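Long-range contacts in T9SS C-terminal target domain-containing protein (Bacteroides cellulosilyticus, PDB 5JVK), which is a family 39 glycoside hydrolase that probably hydrolyses O-glycosidic bonds in carbohydrates, in a bacterium that lives in the gut: residues I312-K320 against T360-M369; I22-E33 against A55-T66. All coordinates share one frame; numbering follows the deposited sequence.

The two contacts lie in different domains and come in reverse order along the chain. Contact 2 comes first. It pairs strands 23-30 and 60-65 in an N-terminal domain built from two beta sheets. Contact 1 follows in the eight-stranded parallel barrel. There helices 312-325 and 350-366 pack on its outside, before and after strand 335-341 in the chain, with side chains touching that strand. The contacts share no helix, strand or sheet. The centres of contact 1 and contact 2 are about 44 Å apart, and the nearest atoms of contact 1 and contact 2 about 21 Å. Contact 2 belongs to the N-terminal beta domain, contact 1 to the helical layer outside the barrel.

Contact 1 (I312-K320 against T360-M369); sequences IPTVWPYLK and TYLLSRRHYM
Met369 CE lies over one face of the Trp316 indole, 3.8 Å from the centroid of the five-membered ring and only 5° off the normal. Ile312 CG2, from the same helix as the tryptophan, lies over the opposite face, toward the rim. At the indole edge, in its plane, His367 O lies 3.4 Å from Trp316 CD1. Ser364 OG is also at the edge, 3.1 Å from Trp316 NE1. The His367 ring is sandwiched as well. Pro313 CA makes a CH-pi contact on one face, 3.9 Å from the ring centroid, while Arg366 CG lies over the other.

Met369 CG sits between the backbone N and the carbonyl carbon (chi1 69°). The chain then bends at chi2, which brings CE over the indole. The sulfur stands farther above the same face, so this is a Met-aromatic contact.

Ile312 uses its two branches separately. CG2 meets Leu363 CB at 3.7 Å, and CD1 reaches Thr360 CA, also at 3.7 Å. At the other end Lys320 runs past Met369 in the opposite direction, and its CE comes 3.4 Å from Tyr368 O. Its NZ forms a salt bridge with Glu324.

The axes of the short helical segments 312-320 and 360-366 cross at -37°, 9.6 Å apart at their closest. Trp316 and Met369 also touch Val338 and Val336 of strand 335-341. Helix 312-325 packs against the C-terminal end of helix 350-366 and the turn after it, His367-Met369, on the outside of a (beta/alpha)8 barrel, the fold of family 39 glycoside hydrolases.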
loop_
_atom_site.group_PDB
_atom_site.type_symbol
_atom_site.label_atom_id
_atom_site.label_comp_id
_atom_site.label_asym_id
_atom_site.label_seq_id
_atom_site.Cartn_x
_atom_site.Cartn_y
_atom_site.Cartn_z
ATOM N N ILE A 312 6.999 -0.871 14.010
ATOM C CA ILE A 312 7.767 -0.082 13.036
ATOM C C ILE A 312 8.932 0.687 13.684
ATOM O O ILE A 312 10.037 0.655 13.150
ATOM C CB ILE A 312 6.870 0.856 12.183
ATOM C CG1 ILE A 312 5.978 0.019 11.260
ATOM C CG2 ILE A 312 7.717 1.824 11.360
ATOM C CD1 ILE A 312 4.949 0.812 10.481
ATOM N N PRO A 313 8.701 1.364 14.827
ATOM C CA PRO A 313 9.823 2.074 15.467
ATOM C C PRO A 313 10.992 1.196 15.957
ATOM O O PRO A 313 12.103 1.705 16.109
ATOM C CB PRO A 313 9.158 2.788 16.647
ATOM C CG PRO A 313 7.735 2.942 16.237
ATOM C CD PRO A 313 7.418 1.693 15.475
ATOM N N THR A 314 10.745 -0.090 16.204
ATOM C CA THR A 314 11.800 -1.031 16.583
ATOM C C THR A 314 12.397 -1.731 15.369
ATOM O O THR A 314 13.619 -1.812 15.240
ATOM C CB THR A 314 11.264 -2.104 17.549
ATOM O OG1 THR A 314 10.699 -1.469 18.700
ATOM C CG2 THR A 314 12.373 -3.052 17.992
ATOM N N VAL A 315 11.533 -2.245 14.495
ATOM C CA VAL A 315 11.959 -3.054 13.346
ATOM C C VAL A 315 12.723 -2.243 12.286
ATOM O O VAL A 315 13.733 -2.722 11.762
ATOM C CB VAL A 315 10.756 -3.787 12.695
ATOM C CG1 VAL A 315 11.153 -4.481 11.390
ATOM C CG2 VAL A 315 10.159 -4.801 13.663
ATOM N N TRP A 316 12.249 -1.035 11.973
ATOM C CA TRP A 316 12.854 -0.234 10.895
ATOM C C TRP A 316 14.332 0.107 11.193
ATOM O O TRP A 316 15.193 -0.197 10.365
ATOM C CB TRP A 316 12.028 1.030 10.553
ATOM C CG TRP A 316 11.021 0.884 9.406
ATOM C CD1 TRP A 316 10.892 1.721 8.329
ATOM C CD2 TRP A 316 10.019 -0.133 9.236
ATOM N NE1 TRP A 316 9.882 1.292 7.506
ATOM C CE2 TRP A 316 9.326 0.160 8.036
ATOM C CE3 TRP A 316 9.636 -1.260 9.977
ATOM C CZ2 TRP A 316 8.275 -0.634 7.559
ATOM C CZ3 TRP A 316 8.586 -2.053 9.500
ATOM C CH2 TRP A 316 7.920 -1.731 8.301
ATOM N N PRO A 317 14.635 0.702 12.372
ATOM C CA PRO A 317 16.046 0.934 12.733
ATOM C C PRO A 317 16.893 -0.330 12.900
ATOM O O PRO A 317 18.093 -0.292 12.627
ATOM C CB PRO A 317 15.955 1.670 14.077
ATOM C CG PRO A 317 14.609 2.286 14.079
ATOM C CD PRO A 317 13.734 1.281 13.385
ATOM N N TYR A 318 16.279 -1.423 13.353
ATOM C CA TYR A 318 16.987 -2.692 13.547
ATOM C C TYR A 318 17.496 -3.288 12.229
ATOM O O TYR A 318 18.642 -3.718 12.157
ATOM C CB TYR A 318 16.107 -3.703 14.302
ATOM C CG TYR A 318 16.661 -5.117 14.349
ATOM C CD1 TYR A 318 17.745 -5.448 15.170
ATOM C CD2 TYR A 318 16.093 -6.127 13.574
ATOM C CE1 TYR A 318 18.246 -6.746 15.210
ATOM C CE2 TYR A 318 16.584 -7.420 13.606
ATOM C CZ TYR A 318 17.657 -7.732 14.421
ATOM O OH TYR A 318 18.128 -9.031 14.433
ATOM N N LEU A 319 16.656 -3.309 11.198
ATOM C CA LEU A 319 17.063 -3.850 9.892
ATOM C C LEU A 319 17.970 -2.898 9.111
ATOM O O LEU A 319 18.740 -3.340 8.257
ATOM C CB LEU A 319 15.840 -4.225 9.054
ATOM C CG LEU A 319 14.920 -5.278 9.672
ATOM C CD1 LEU A 319 13.742 -5.524 8.747
ATOM C CD2 LEU A 319 15.647 -6.581 9.972
ATOM N N LYS A 320 17.865 -1.602 9.397
ATOM C CA LYS A 320 18.784 -0.598 8.856
ATOM C C LYS A 320 20.203 -0.854 9.368
ATOM O O LYS A 320 21.157 -0.843 8.591
ATOM C CB LYS A 320 18.324 0.804 9.257
ATOM C CG LYS A 320 18.988 1.946 8.509
ATOM C CD LYS A 320 18.478 3.282 9.031
ATOM C CE LYS A 320 18.726 4.425 8.055
ATOM N NZ LYS A 320 20.158 4.827 7.991
ATOM N N THR A 360 1.410 3.792 9.379
ATOM C CA THR A 360 2.487 2.979 8.791
ATOM C C THR A 360 3.427 3.819 7.925
ATOM O O THR A 360 4.644 3.769 8.103
ATOM C CB THR A 360 1.931 1.809 7.944
ATOM O OG1 THR A 360 1.246 0.893 8.799
ATOM C CG2 THR A 360 3.044 1.057 7.209
ATOM N N TYR A 361 2.862 4.585 6.998
ATOM C CA TYR A 361 3.675 5.378 6.070
ATOM C C TYR A 361 4.325 6.592 6.739
ATOM O O TYR A 361 5.441 6.973 6.377
ATOM C CB TYR A 361 2.861 5.777 4.835
ATOM C CG TYR A 361 2.545 4.592 3.949
ATOM C CD1 TYR A 361 3.562 3.918 3.281
ATOM C CD2 TYR A 361 1.238 4.131 3.789
ATOM C CE1 TYR A 361 3.291 2.827 2.472
ATOM C CE2 TYR A 361 0.955 3.037 2.980
ATOM C CZ TYR A 361 1.989 2.389 2.322
ATOM O OH TYR A 361 1.733 1.305 1.517
ATOM N N LEU A 362 3.642 7.175 7.722
ATOM C CA LEU A 362 4.215 8.258 8.522
ATOM C C LEU A 362 5.368 7.765 9.397
ATOM O O LEU A 362 6.423 8.401 9.439
ATOM C CB LEU A 362 3.141 8.938 9.375
ATOM C CG LEU A 362 2.117 9.752 8.576
ATOM C CD1 LEU A 362 0.862 10.016 9.398
ATOM C CD2 LEU A 362 2.712 11.060 8.077
ATOM N N LEU A 363 5.177 6.635 10.077
ATOM C CA LEU A 363 6.257 6.024 10.865
ATOM C C LEU A 363 7.384 5.450 9.988
ATOM O O LEU A 363 8.554 5.503 10.373
ATOM C CB LEU A 363 5.713 4.945 11.807
ATOM C CG LEU A 363 4.843 5.441 12.966
ATOM C CD1 LEU A 363 4.125 4.275 13.632
ATOM C CD2 LEU A 363 5.657 6.213 13.995
ATOM N N SER A 364 7.037 4.906 8.822
ATOM C CA SER A 364 8.042 4.391 7.880
ATOM C C SER A 364 8.993 5.496 7.402
ATOM O O SER A 364 10.210 5.317 7.416
ATOM C CB SER A 364 7.374 3.709 6.686
ATOM O OG SER A 364 8.322 3.336 5.703
ATOM N N ARG A 365 8.432 6.636 7.002
ATOM C CA ARG A 365 9.230 7.801 6.608
ATOM C C ARG A 365 10.036 8.370 7.783
ATOM O O ARG A 365 11.174 8.808 7.601
ATOM C CB ARG A 365 8.330 8.888 6.003
ATOM C CG ARG A 365 9.059 10.045 5.320
ATOM C CD ARG A 365 9.714 9.640 4.007
ATOM N NE ARG A 365 8.736 9.246 2.993
ATOM C CZ ARG A 365 7.984 10.080 2.270
ATOM N NH1 ARG A 365 8.058 11.400 2.429
ATOM N NH2 ARG A 365 7.133 9.586 1.375
ATOM N N ARG A 366 9.447 8.367 8.980
ATOM C CA ARG A 366 10.141 8.823 10.197
ATOM C C ARG A 366 11.452 8.070 10.405
ATOM O O ARG A 366 12.501 8.687 10.580
ATOM C CB ARG A 366 9.247 8.643 11.422
ATOM C CG ARG A 366 9.825 9.180 12.723
ATOM C CD ARG A 366 9.108 8.575 13.911
ATOM N NE ARG A 366 9.660 9.034 15.180
ATOM C CZ ARG A 366 9.376 8.511 16.376
ATOM N NH1 ARG A 366 8.546 7.473 16.504
ATOM N NH2 ARG A 366 9.942 9.031 17.462
ATOM N N HIS A 367 11.370 6.741 10.376
ATOM C CA HIS A 367 12.533 5.859 10.508
ATOM C C HIS A 367 12.972 5.367 9.121
ATOM O O HIS A 367 13.167 4.166 8.918
ATOM C CB HIS A 367 12.180 4.656 11.398
ATOM C CG HIS A 367 11.587 5.024 12.723
ATOM N ND1 HIS A 367 12.354 5.407 13.802
ATOM C CD2 HIS A 367 10.301 5.049 13.148
ATOM C CE1 HIS A 367 11.566 5.663 14.831
ATOM N NE2 HIS A 367 10.316 5.450 14.462
ATOM N N TYR A 368 13.142 6.299 8.177
ATOM C CA TYR A 368 13.337 5.950 6.762
ATOM C C TYR A 368 14.465 4.947 6.543
ATOM O O TYR A 368 15.606 5.189 6.936
ATOM C CB TYR A 368 13.592 7.184 5.885
ATOM C CG TYR A 368 13.623 6.837 4.408
ATOM C CD1 TYR A 368 12.450 6.509 3.730
ATOM C CD2 TYR A 368 14.828 6.800 3.695
ATOM C CE1 TYR A 368 12.469 6.169 2.383
ATOM C CE2 TYR A 368 14.858 6.463 2.347
ATOM C CZ TYR A 368 13.674 6.147 1.695
ATOM O OH TYR A 368 13.684 5.813 0.362
ATOM N N MET A 369 14.120 3.818 5.927
ATOM C CA MET A 369 15.102 2.802 5.534
ATOM C C MET A 369 14.725 2.024 4.267
ATOM O O MET A 369 15.604 1.730 3.461
ATOM C CB MET A 369 15.407 1.854 6.708
ATOM C CG MET A 369 14.274 0.931 7.129
ATOM S SD MET A 369 14.427 -0.724 6.432
ATOM C CE MET A 369 12.835 -1.432 6.847
#

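Contact 2 (I22-E33 against A55-T66); sequences IGKKNVAKNLGE and ANAGKELVIDVT
Strands 23-30 and 60-65 run antiparallel, with axes at 148°, and Gly23-Val65, Lys25-Ile63 and Ala28-Leu61 are hydrogen-bonded pairs.

On one face Lys24 and Asp64 lie side by side and point the same way. Lys24 bends at its last torsion, and NZ meets the syn lone pair of Asp64 OD1 at 2.8 Å in a salt bridge. The aliphatic part of Lys24 crosses Val62 CG1 at about a right angle, with CD 3.7 Å away. Farther along, Lys29 passes obliquely over Glu60. Its NZ stays 4.5 Å from Glu60 OE2, too far for a salt bridge.

The other face is largely apolar. Lys25 CG lies 3.6 Å from Val65 CG2. The Lys25 amine turns away to Asp21 O and Ser19 OG. Val27 CG2 packs 3.8 Å from Leu61 CD2. Here a beta bulge interrupts the pairing, and Val27 and Ala28 both stand opposite Leu61. Leu61 N bonds to Ala28 O at 2.7 Å, while the bond from Val27 N to Leu61 O is weak.

Asn30 is bonded through both its backbone and its amide at the end of the strand. Its CG is anti to the backbone N (chi1 -167°), which sends the amide toward Ala55. Asn30 ND2 bonds to Ala55 O at 2.9 Å and also to Met36 O. Asn30 OD1 accepts from Gly32 N at 2.8 Å, forming an Asx turn. Asn30 N bonds to Lys59 O, at the end of the type II turn Asn56-Lys59.

Leu61, Ile63 and Val65 all touch strand 37-44 of the second sheet. Leu61 and Val65 also reach strand 69-78, and Ile63 reaches Phe51 of strand 50-55. Such face-to-face packing of two sheets is characteristic of a beta sandwich, here in the N-terminal domain.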
loop_
_atom_site.group_PDB
_atom_site.type_symbol
_atom_site.label_atom_id
_atom_site.label_comp_id
_atom_site.label_asym_id
_atom_site.label_seq_id
_atom_site.Cartn_x
_atom_site.Cartn_y
_atom_site.Cartn_z
ATOM N N ILE A 22 -12.203 19.353 -4.988
ATOM C CA ILE A 22 -13.595 19.805 -4.831
ATOM C C ILE A 22 -14.238 20.104 -6.195
ATOM O O ILE A 22 -13.531 20.320 -7.184
ATOM C CB ILE A 22 -13.693 21.043 -3.896
ATOM C CG1 ILE A 22 -13.018 22.288 -4.504
ATOM C CG2 ILE A 22 -13.095 20.719 -2.529
ATOM C CD1 ILE A 22 -13.074 23.517 -3.620
ATOM N N GLY A 23 -15.571 20.102 -6.243
ATOM C CA GLY A 23 -16.316 20.498 -7.449
ATOM C C GLY A 23 -17.516 19.629 -7.782
ATOM O O GLY A 23 -18.045 18.929 -6.915
ATOM N N LYS A 24 -17.943 19.687 -9.046
ATOM C CA LYS A 24 -19.095 18.918 -9.539
ATOM C C LYS A 24 -18.735 17.450 -9.713
ATOM O O LYS A 24 -17.826 17.121 -10.477
ATOM C CB LYS A 24 -19.611 19.461 -10.884
ATOM C CG LYS A 24 -20.619 20.590 -10.762
ATOM C CD LYS A 24 -21.389 20.800 -12.060
ATOM C CE LYS A 24 -22.137 22.123 -12.069
ATOM N NZ LYS A 24 -22.982 22.335 -10.862
ATOM N N LYS A 25 -19.475 16.582 -9.022
ATOM C CA LYS A 25 -19.230 15.144 -9.031
ATOM C C LYS A 25 -20.386 14.391 -9.689
ATOM O O LYS A 25 -21.493 14.349 -9.154
ATOM C CB LYS A 25 -19.006 14.644 -7.598
ATOM C CG LYS A 25 -17.900 15.373 -6.835
ATOM C CD LYS A 25 -16.565 15.363 -7.571
ATOM C CE LYS A 25 -15.480 16.081 -6.789
ATOM N NZ LYS A 25 -14.226 16.196 -7.586
ATOM N N ASN A 26 -20.107 13.810 -10.858
ATOM C CA ASN A 26 -21.070 13.000 -11.601
ATOM C C ASN A 26 -21.096 11.592 -10.995
ATOM O O ASN A 26 -20.393 10.687 -11.452
ATOM C CB ASN A 26 -20.686 12.977 -13.094
ATOM C CG ASN A 26 -21.784 12.418 -13.995
ATOM O OD1 ASN A 26 -22.872 12.058 -13.543
ATOM N ND2 ASN A 26 -21.495 12.354 -15.291
ATOM N N VAL A 27 -21.911 11.426 -9.955
ATOM C CA VAL A 27 -21.951 10.178 -9.174
ATOM C C VAL A 27 -22.753 9.039 -9.820
ATOM O O VAL A 27 -22.374 7.873 -9.687
ATOM C CB VAL A 27 -22.454 10.408 -7.722
ATOM C CG1 VAL A 27 -21.613 11.472 -7.029
ATOM C CG2 VAL A 27 -23.942 10.758 -7.672
ATOM N N ALA A 28 -23.851 9.366 -10.504
ATOM C CA ALA A 28 -24.746 8.346 -11.069
ATOM C C ALA A 28 -25.636 8.888 -12.191
ATOM O O ALA A 28 -25.623 10.086 -12.479
ATOM C CB ALA A 28 -25.604 7.746 -9.961
ATOM N N LYS A 29 -26.392 7.990 -12.825
ATOM C CA LYS A 29 -27.346 8.338 -13.885
ATOM C C LYS A 29 -28.709 7.695 -13.621
ATOM O O LYS A 29 -28.791 6.553 -13.158
ATOM C CB LYS A 29 -26.814 7.880 -15.247
ATOM C CG LYS A 29 -27.633 8.350 -16.440
ATOM C CD LYS A 29 -26.937 8.029 -17.752
ATOM C CE LYS A 29 -27.817 8.367 -18.947
ATOM N NZ LYS A 29 -27.101 8.169 -20.239
ATOM N N ASN A 30 -29.772 8.437 -13.926
ATOM C CA ASN A 30 -31.142 7.949 -13.794
ATOM C C ASN A 30 -31.512 7.176 -15.061
ATOM O O ASN A 30 -31.578 7.760 -16.145
ATOM C CB ASN A 30 -32.095 9.134 -13.588
ATOM C CG ASN A 30 -33.485 8.715 -13.129
ATOM O OD1 ASN A 30 -33.906 7.571 -13.309
ATOM N ND2 ASN A 30 -34.212 9.654 -12.532
ATOM N N LEU A 31 -31.744 5.869 -14.919
ATOM C CA LEU A 31 -32.231 5.030 -16.021
ATOM C C LEU A 31 -33.742 4.746 -15.936
ATOM O O LEU A 31 -34.236 3.819 -16.582
ATOM C CB LEU A 31 -31.447 3.711 -16.072
ATOM C CG LEU A 31 -29.925 3.787 -16.231
ATOM C CD1 LEU A 31 -29.352 2.377 -16.298
ATOM C CD2 LEU A 31 -29.527 4.588 -17.463
ATOM N N GLY A 32 -34.475 5.553 -15.163
ATOM C CA GLY A 32 -35.930 5.425 -15.040
ATOM C C GLY A 32 -36.694 6.024 -16.210
ATOM O O GLY A 32 -36.105 6.391 -17.233
ATOM N N GLU A 33 -38.014 6.114 -16.049
ATOM C CA GLU A 33 -38.920 6.587 -17.103
ATOM C C GLU A 33 -39.985 7.529 -16.533
ATOM O O GLU A 33 -40.429 7.360 -15.397
ATOM C CB GLU A 33 -39.601 5.394 -17.787
ATOM C CG GLU A 33 -38.643 4.396 -18.434
ATOM C CD GLU A 33 -39.332 3.150 -18.968
ATOM O OE1 GLU A 33 -40.541 3.210 -19.286
ATOM O OE2 GLU A 33 -38.657 2.101 -19.071
ATOM N N ALA A 55 -31.873 14.325 -10.285
ATOM C CA ALA A 55 -31.813 14.034 -11.721
ATOM C C ALA A 55 -33.096 13.339 -12.187
ATOM O O ALA A 55 -33.518 12.340 -11.594
ATOM C CB ALA A 55 -30.603 13.168 -12.032
ATOM N N ASN A 56 -33.701 13.866 -13.252
ATOM C CA ASN A 56 -34.922 13.290 -13.835
ATOM C C ASN A 56 -34.586 12.089 -14.723
ATOM O O ASN A 56 -33.411 11.774 -14.928
ATOM C CB ASN A 56 -35.682 14.350 -14.645
ATOM C CG ASN A 56 -36.126 15.526 -13.799
ATOM O OD1 ASN A 56 -36.397 15.386 -12.605
ATOM N ND2 ASN A 56 -36.208 16.696 -14.416
ATOM N N ALA A 57 -35.624 11.427 -15.238
ATOM C CA ALA A 57 -35.480 10.240 -16.087
ATOM C C ALA A 57 -34.540 10.478 -17.271
ATOM O O ALA A 57 -34.737 11.414 -18.049
ATOM C CB ALA A 57 -36.845 9.785 -16.585
ATOM N N GLY A 58 -33.507 9.638 -17.377
ATOM C CA GLY A 58 -32.493 9.751 -18.429
ATOM C C GLY A 58 -31.345 10.717 -18.159
ATOM O O GLY A 58 -30.386 10.751 -18.932
ATOM N N LYS A 59 -31.420 11.485 -17.067
ATOM C CA LYS A 59 -30.451 12.551 -16.784
ATOM C C LYS A 59 -29.309 12.064 -15.892
ATOM O O LYS A 59 -29.429 11.043 -15.207
ATOM C CB LYS A 59 -31.139 13.745 -16.106
ATOM C CG LYS A 59 -32.378 14.280 -16.816
ATOM C CD LYS A 59 -32.066 14.837 -18.197
ATOM C CE LYS A 59 -33.310 15.437 -18.833
ATOM N NZ LYS A 59 -33.081 15.813 -20.256
ATOM N N GLU A 60 -28.211 12.817 -15.909
ATOM C CA GLU A 60 -27.046 12.551 -15.062
ATOM C C GLU A 60 -27.223 13.230 -13.701
ATOM O O GLU A 60 -27.611 14.400 -13.635
ATOM C CB GLU A 60 -25.770 13.080 -15.730
ATOM C CG GLU A 60 -25.378 12.367 -17.021
ATOM C CD GLU A 60 -24.667 11.037 -16.804
ATOM O OE1 GLU A 60 -24.614 10.539 -15.656
ATOM O OE2 GLU A 60 -24.148 10.484 -17.798
ATOM N N LEU A 61 -26.944 12.493 -12.627
ATOM C CA LEU A 61 -26.953 13.052 -11.272
ATOM C C LEU A 61 -25.584 13.651 -10.948
ATOM O O LEU A 61 -24.590 12.924 -10.870
ATOM C CB LEU A 61 -27.315 11.981 -10.238
ATOM C CG LEU A 61 -27.255 12.373 -8.753
ATOM C CD1 LEU A 61 -28.057 13.635 -8.466
ATOM C CD2 LEU A 61 -27.737 11.222 -7.883
ATOM N N VAL A 62 -25.552 14.970 -10.755
ATOM C CA VAL A 62 -24.327 15.706 -10.445
ATOM C C VAL A 62 -24.536 16.494 -9.149
ATOM O O VAL A 62 -25.564 17.152 -8.988
ATOM C CB VAL A 62 -23.946 16.663 -11.595
ATOM C CG1 VAL A 62 -22.685 17.452 -11.258
ATOM C CG2 VAL A 62 -23.759 15.880 -12.892
ATOM N N ILE A 63 -23.560 16.421 -8.239
ATOM C CA ILE A 63 -23.642 17.073 -6.925
ATOM C C ILE A 63 -22.431 17.984 -6.720
ATOM O O ILE A 63 -21.296 17.574 -6.958
ATOM C CB ILE A 63 -23.714 16.040 -5.773
ATOM C CG1 ILE A 63 -24.838 15.025 -6.041
ATOM C CG2 ILE A 63 -23.932 16.738 -4.427
ATOM C CD1 ILE A 63 -25.025 13.974 -4.967
ATOM N N ASP A 64 -22.691 19.211 -6.267
ATOM C CA ASP A 64 -21.642 20.193 -5.976
ATOM C C ASP A 64 -21.024 19.910 -4.606
ATOM O O ASP A 64 -21.690 20.059 -3.581
ATOM C CB ASP A 64 -22.211 21.619 -5.986
ATOM C CG ASP A 64 -22.743 22.036 -7.349
ATOM O OD1 ASP A 64 -21.965 22.017 -8.325
ATOM O OD2 ASP A 64 -23.938 22.407 -7.437
ATOM N N VAL A 65 -19.753 19.510 -4.599
ATOM C CA VAL A 65 -19.031 19.161 -3.374
ATOM C C VAL A 65 -17.984 20.239 -3.100
ATOM O O VAL A 65 -17.025 20.378 -3.858
ATOM C CB VAL A 65 -18.361 17.778 -3.508
ATOM C CG1 VAL A 65 -17.573 17.423 -2.251
ATOM C CG2 VAL A 65 -19.412 16.713 -3.808
ATOM N N THR A 66 -18.180 20.993 -2.018
ATOM C CA THR A 66 -17.339 22.149 -1.674
ATOM C C THR A 66 -16.133 21.845 -0.773
ATOM O O THR A 66 -15.271 22.712 -0.596
ATOM C CB THR A 66 -18.169 23.249 -0.979
ATOM O OG1 THR A 66 -18.605 22.788 0.306
ATOM C CG2 THR A 66 -19.379 23.633 -1.823
#